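Side-chain contacts in glycosylation Associate Protein 1 (Streptococcus agalactiae serotype V, PDB 6OYC), which probably works in the accessory Sec pathway as a component of the Gap123 complex, which is linked to glycosylation and secretion: residues F234-N239 / A262-E267; A287-K290 / P296-H299. All coordinates share one frame; numbering follows the deposited sequence.

Contact 1. Residues F234-N239 / A262-E267. With SO4 (sulfate ion), chain J.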
# COMPACT_ATOMS: atom_id res chain seq x y z
N PHE A 234 -3.39 13.45 6.57
CA PHE A 234 -2.45 14.39 7.17
C PHE A 234 -1.05 14.21 6.58
O PHE A 234 -0.46 13.13 6.70
CB PHE A 234 -2.39 14.22 8.69
CG PHE A 234 -1.57 15.28 9.40
CD1 PHE A 234 -0.18 15.26 9.34
CD2 PHE A 234 -2.18 16.30 10.11
CE1 PHE A 234 0.58 16.22 9.99
CE2 PHE A 234 -1.43 17.26 10.76
CZ PHE A 234 -0.05 17.22 10.71
N ASN A 235 -0.50 15.27 5.99
CA ASN A 235 0.83 15.20 5.42
C ASN A 235 1.42 16.60 5.32
O ASN A 235 0.79 17.50 4.76
CB ASN A 235 0.78 14.54 4.03
CG ASN A 235 2.10 13.93 3.64
OD1 ASN A 235 3.15 14.54 3.82
ND2 ASN A 235 2.06 12.71 3.12
N GLN A 236 2.63 16.78 5.84
CA GLN A 236 3.26 18.10 5.73
C GLN A 236 3.53 18.50 4.28
O GLN A 236 3.66 19.69 4.00
CB GLN A 236 4.56 18.15 6.52
CG GLN A 236 5.62 17.18 6.06
CD GLN A 236 6.86 17.17 6.97
OE1 GLN A 236 7.17 16.17 7.61
NE2 GLN A 236 7.57 18.31 7.02
N VAL A 237 3.62 17.56 3.34
CA VAL A 237 3.87 17.98 1.96
C VAL A 237 2.68 18.73 1.37
O VAL A 237 2.84 19.45 0.38
CB VAL A 237 4.25 16.78 1.06
CG1 VAL A 237 5.44 16.02 1.64
CG2 VAL A 237 3.05 15.84 0.88
N HIS A 238 1.47 18.60 1.94
CA HIS A 238 0.34 19.33 1.37
C HIS A 238 -0.58 20.03 2.38
O HIS A 238 -1.49 20.74 1.95
CB HIS A 238 -0.50 18.39 0.48
CG HIS A 238 -1.15 17.26 1.22
ND1 HIS A 238 -1.38 16.04 0.63
CD2 HIS A 238 -1.61 17.17 2.50
CE1 HIS A 238 -1.96 15.24 1.51
NE2 HIS A 238 -2.12 15.90 2.64
N ASN A 239 -0.38 19.86 3.69
CA ASN A 239 -1.27 20.47 4.67
C ASN A 239 -1.36 21.98 4.48
O ASN A 239 -2.44 22.56 4.64
CB ASN A 239 -0.77 20.16 6.08
CG ASN A 239 -1.13 18.78 6.53
OD1 ASN A 239 -1.91 18.08 5.88
ND2 ASN A 239 -0.53 18.36 7.64
N ALA A 262 3.80 11.44 15.18
CA ALA A 262 2.96 12.07 16.18
C ALA A 262 3.49 13.44 16.61
O ALA A 262 2.72 14.40 16.76
CB ALA A 262 2.83 11.15 17.40
N HIS A 263 4.81 13.55 16.81
CA HIS A 263 5.38 14.84 17.16
C HIS A 263 5.05 15.89 16.09
O HIS A 263 4.68 17.02 16.42
CB HIS A 263 6.89 14.74 17.33
CG HIS A 263 7.58 16.07 17.40
ND1 HIS A 263 7.63 16.82 18.56
CD2 HIS A 263 8.21 16.80 16.45
CE1 HIS A 263 8.28 17.95 18.32
NE2 HIS A 263 8.65 17.96 17.05
N ASN A 264 5.17 15.52 14.81
CA ASN A 264 4.85 16.45 13.74
C ASN A 264 3.37 16.82 13.76
O ASN A 264 3.01 17.97 13.51
CB ASN A 264 5.23 15.86 12.38
CG ASN A 264 6.72 15.88 12.14
OD1 ASN A 264 7.50 16.37 12.97
ND2 ASN A 264 7.14 15.35 11.00
N VAL A 265 2.50 15.85 14.02
CA VAL A 265 1.09 16.16 14.14
C VAL A 265 0.86 17.15 15.28
O VAL A 265 0.30 18.23 15.09
CB VAL A 265 0.26 14.88 14.34
CG1 VAL A 265 -1.19 15.25 14.59
CG2 VAL A 265 0.41 13.97 13.11
N LEU A 266 1.32 16.80 16.49
CA LEU A 266 1.05 17.60 17.67
C LEU A 266 1.70 18.97 17.62
O LEU A 266 1.35 19.82 18.44
CB LEU A 266 1.54 16.88 18.92
CG LEU A 266 0.86 15.55 19.13
CD1 LEU A 266 1.74 14.64 19.98
CD2 LEU A 266 -0.48 15.83 19.78
N GLU A 267 2.62 19.19 16.70
CA GLU A 267 3.27 20.48 16.58
C GLU A 267 2.54 21.42 15.62
O GLU A 267 2.68 22.64 15.73
CB GLU A 267 4.73 20.27 16.13
CG GLU A 267 5.36 21.37 15.33
CD GLU A 267 6.78 21.04 14.88
OE1 GLU A 267 6.93 20.13 14.03
OE2 GLU A 267 7.73 21.71 15.37
S SO4 J . 4.13 14.24 8.64
O1 SO4 J . 3.09 14.72 7.73
O2 SO4 J . 4.82 15.36 9.28
O3 SO4 J . 3.51 13.40 9.69
O4 SO4 J . 5.09 13.40 7.89
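Phe234 and Val265 form the apolar part of a contact between the loop that follows strand 229-233 of the N-terminal parallel sheet, consistent with one Rossmann-like domain of a GT-B-type fold, and helix 262-267. Phe234 points its side chain at the helix, chi1 (-173°) carrying CG away from the backbone N. Val265 CG2 sits over one face as a CH-pi contact, 4.0 Å from the centroid of the Phe234 ring, while the ring atom Phe234 CZ packs 3.8 Å from Val265 CA. Next along the loop, Asn235 turns its amide back on the chain: Asn235 OD1 accepts from Val237 N at 3.1 Å, an Asx turn that curls the loop toward helix 239-242, where His238 holds the N-cap position. Gln236 then brings the polar layer. Its backbone N donates to sulfate O1 at 2.8 Å, and from the helix Asn264 ND2 donates to sulfate O2 at 2.9 Å, which makes the anion a bridge between the segments. Asn260 ND2 and Asn261 N also donate, so four N-H donors, two backbone and two side-chain, surround the anion, although this sulfate probably came from the crystallisation liquor. The same ion lies at the edge of the Phe234 ring, near its plane. At the end of the segment, Asn239 ND2 lies 3.2 Å above the opposite face of the Phe234 ring, over its centre.

Contact 2. Residues A287-K290 / P296-H299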
# COMPACT_ATOMS: atom_id res chain seq x y z
N ALA A 287 -5.20 9.75 22.21
CA ALA A 287 -5.11 10.30 23.55
C ALA A 287 -4.18 11.50 23.59
O ALA A 287 -4.51 12.54 24.19
CB ALA A 287 -4.65 9.22 24.53
N GLN A 288 -3.00 11.39 22.98
CA GLN A 288 -2.12 12.56 22.89
C GLN A 288 -2.83 13.73 22.23
O GLN A 288 -2.74 14.87 22.70
CB GLN A 288 -0.84 12.24 22.13
CG GLN A 288 0.14 11.31 22.83
CD GLN A 288 1.34 11.03 21.94
OE1 GLN A 288 1.33 10.07 21.16
NE2 GLN A 288 2.37 11.86 22.04
N LEU A 289 -3.54 13.47 21.13
CA LEU A 289 -4.26 14.54 20.45
C LEU A 289 -5.30 15.17 21.37
O LEU A 289 -5.31 16.39 21.57
CB LEU A 289 -4.92 14.00 19.18
CG LEU A 289 -3.98 13.94 17.99
CD1 LEU A 289 -4.60 13.10 16.89
CD2 LEU A 289 -3.68 15.35 17.50
N LYS A 290 -6.18 14.35 21.94
CA LYS A 290 -7.19 14.85 22.87
C LYS A 290 -6.56 15.61 24.03
O LYS A 290 -7.15 16.57 24.54
CB LYS A 290 -8.02 13.68 23.41
CG LYS A 290 -9.11 13.18 22.48
CD LYS A 290 -10.34 14.11 22.46
CE LYS A 290 -11.62 13.33 22.10
NZ LYS A 290 -12.78 14.22 21.72
N PRO A 296 -12.86 17.18 18.43
CA PRO A 296 -13.31 15.78 18.36
C PRO A 296 -12.23 14.92 17.71
O PRO A 296 -11.76 15.22 16.61
CB PRO A 296 -14.59 15.86 17.51
CG PRO A 296 -14.94 17.35 17.43
CD PRO A 296 -13.67 18.09 17.61
N VAL A 297 -11.80 13.90 18.43
CA VAL A 297 -10.83 12.92 17.94
C VAL A 297 -11.55 11.58 17.92
O VAL A 297 -11.94 11.08 18.98
CB VAL A 297 -9.57 12.86 18.83
CG1 VAL A 297 -8.62 11.78 18.36
CG2 VAL A 297 -8.85 14.22 18.88
N VAL A 298 -11.78 11.02 16.74
CA VAL A 298 -12.52 9.77 16.60
C VAL A 298 -11.56 8.66 16.19
O VAL A 298 -10.82 8.80 15.20
CB VAL A 298 -13.68 9.89 15.60
CG1 VAL A 298 -14.36 8.51 15.46
CG2 VAL A 298 -14.67 10.96 16.05
N HIS A 299 -11.58 7.56 16.93
CA HIS A 299 -10.72 6.42 16.65
C HIS A 299 -11.37 5.56 15.58
O HIS A 299 -12.54 5.17 15.70
CB HIS A 299 -10.48 5.62 17.94
CG HIS A 299 -9.87 4.27 17.72
ND1 HIS A 299 -8.60 4.09 17.20
CD2 HIS A 299 -10.34 3.03 17.99
CE1 HIS A 299 -8.33 2.80 17.14
NE2 HIS A 299 -9.37 2.13 17.62
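Lys290 and Val297, on helix 283-292 and strand 297-299, bring their CA atoms to 6.4 Å, the nearest backbone approach between the two segments. They belong to the beta-alpha-beta unit formed by strand 277-280, the helix and strand 297-299, a building block of the parallel sheet in a Rossmann-like domain. Strand 297-299 is an edge strand of that sheet within this chain, joined to strand 277-280 through backbone hydrogen bonds of Pro296 with Ile278 and of Val298 with Ile278 and Cys280. Val297 is the residue that points from the strand to the helix, whereas the neighbouring Val298 points away from it. One methyl of Val297 faces both helix residues: Val297 CG2 meets Leu289 CB at 3.9 Å and Lys290 CG at 3.8 Å, so two successive helix residues share it. The aliphatic part of Lys290 runs past Val297 in the opposite direction, with Lys290 CG 3.7 Å from Val297 CB. A bend at chi2 (-77°) swings the lysine chain across Val297, and beyond it the chain is nearly extended, bringing NZ beside the backbone N of Val297. There a weak hydrogen bond to Lys295 O gives the charge a carbonyl partner, while a bound glycerol lies near the lysine. The adjoining backbone N-H does not serve it, for Lys290 NZ and Val297 N, 3.4 Å apart, are both donors.

Both contacts lie in the domain built on the N-terminal parallel sheet, and both are partly buried, but they join different elements. Contact 1 sets a loop after one strand against a short helix, and its outer layer is polar, organised round an anion. Contact 2 stays within one beta-alpha-beta unit at the sheet's margin, and its bulk is hydrocarbon, with an exposed lysine ammonium on its outer side. Their centres are 15 Å apart, yet the buried sides meet: Val265 CG1 packs on Leu289 CD2 at 3.8 Å. Leu266 also touches Gln288 and Leu289, so helix 262-267 packs against helix 283-292.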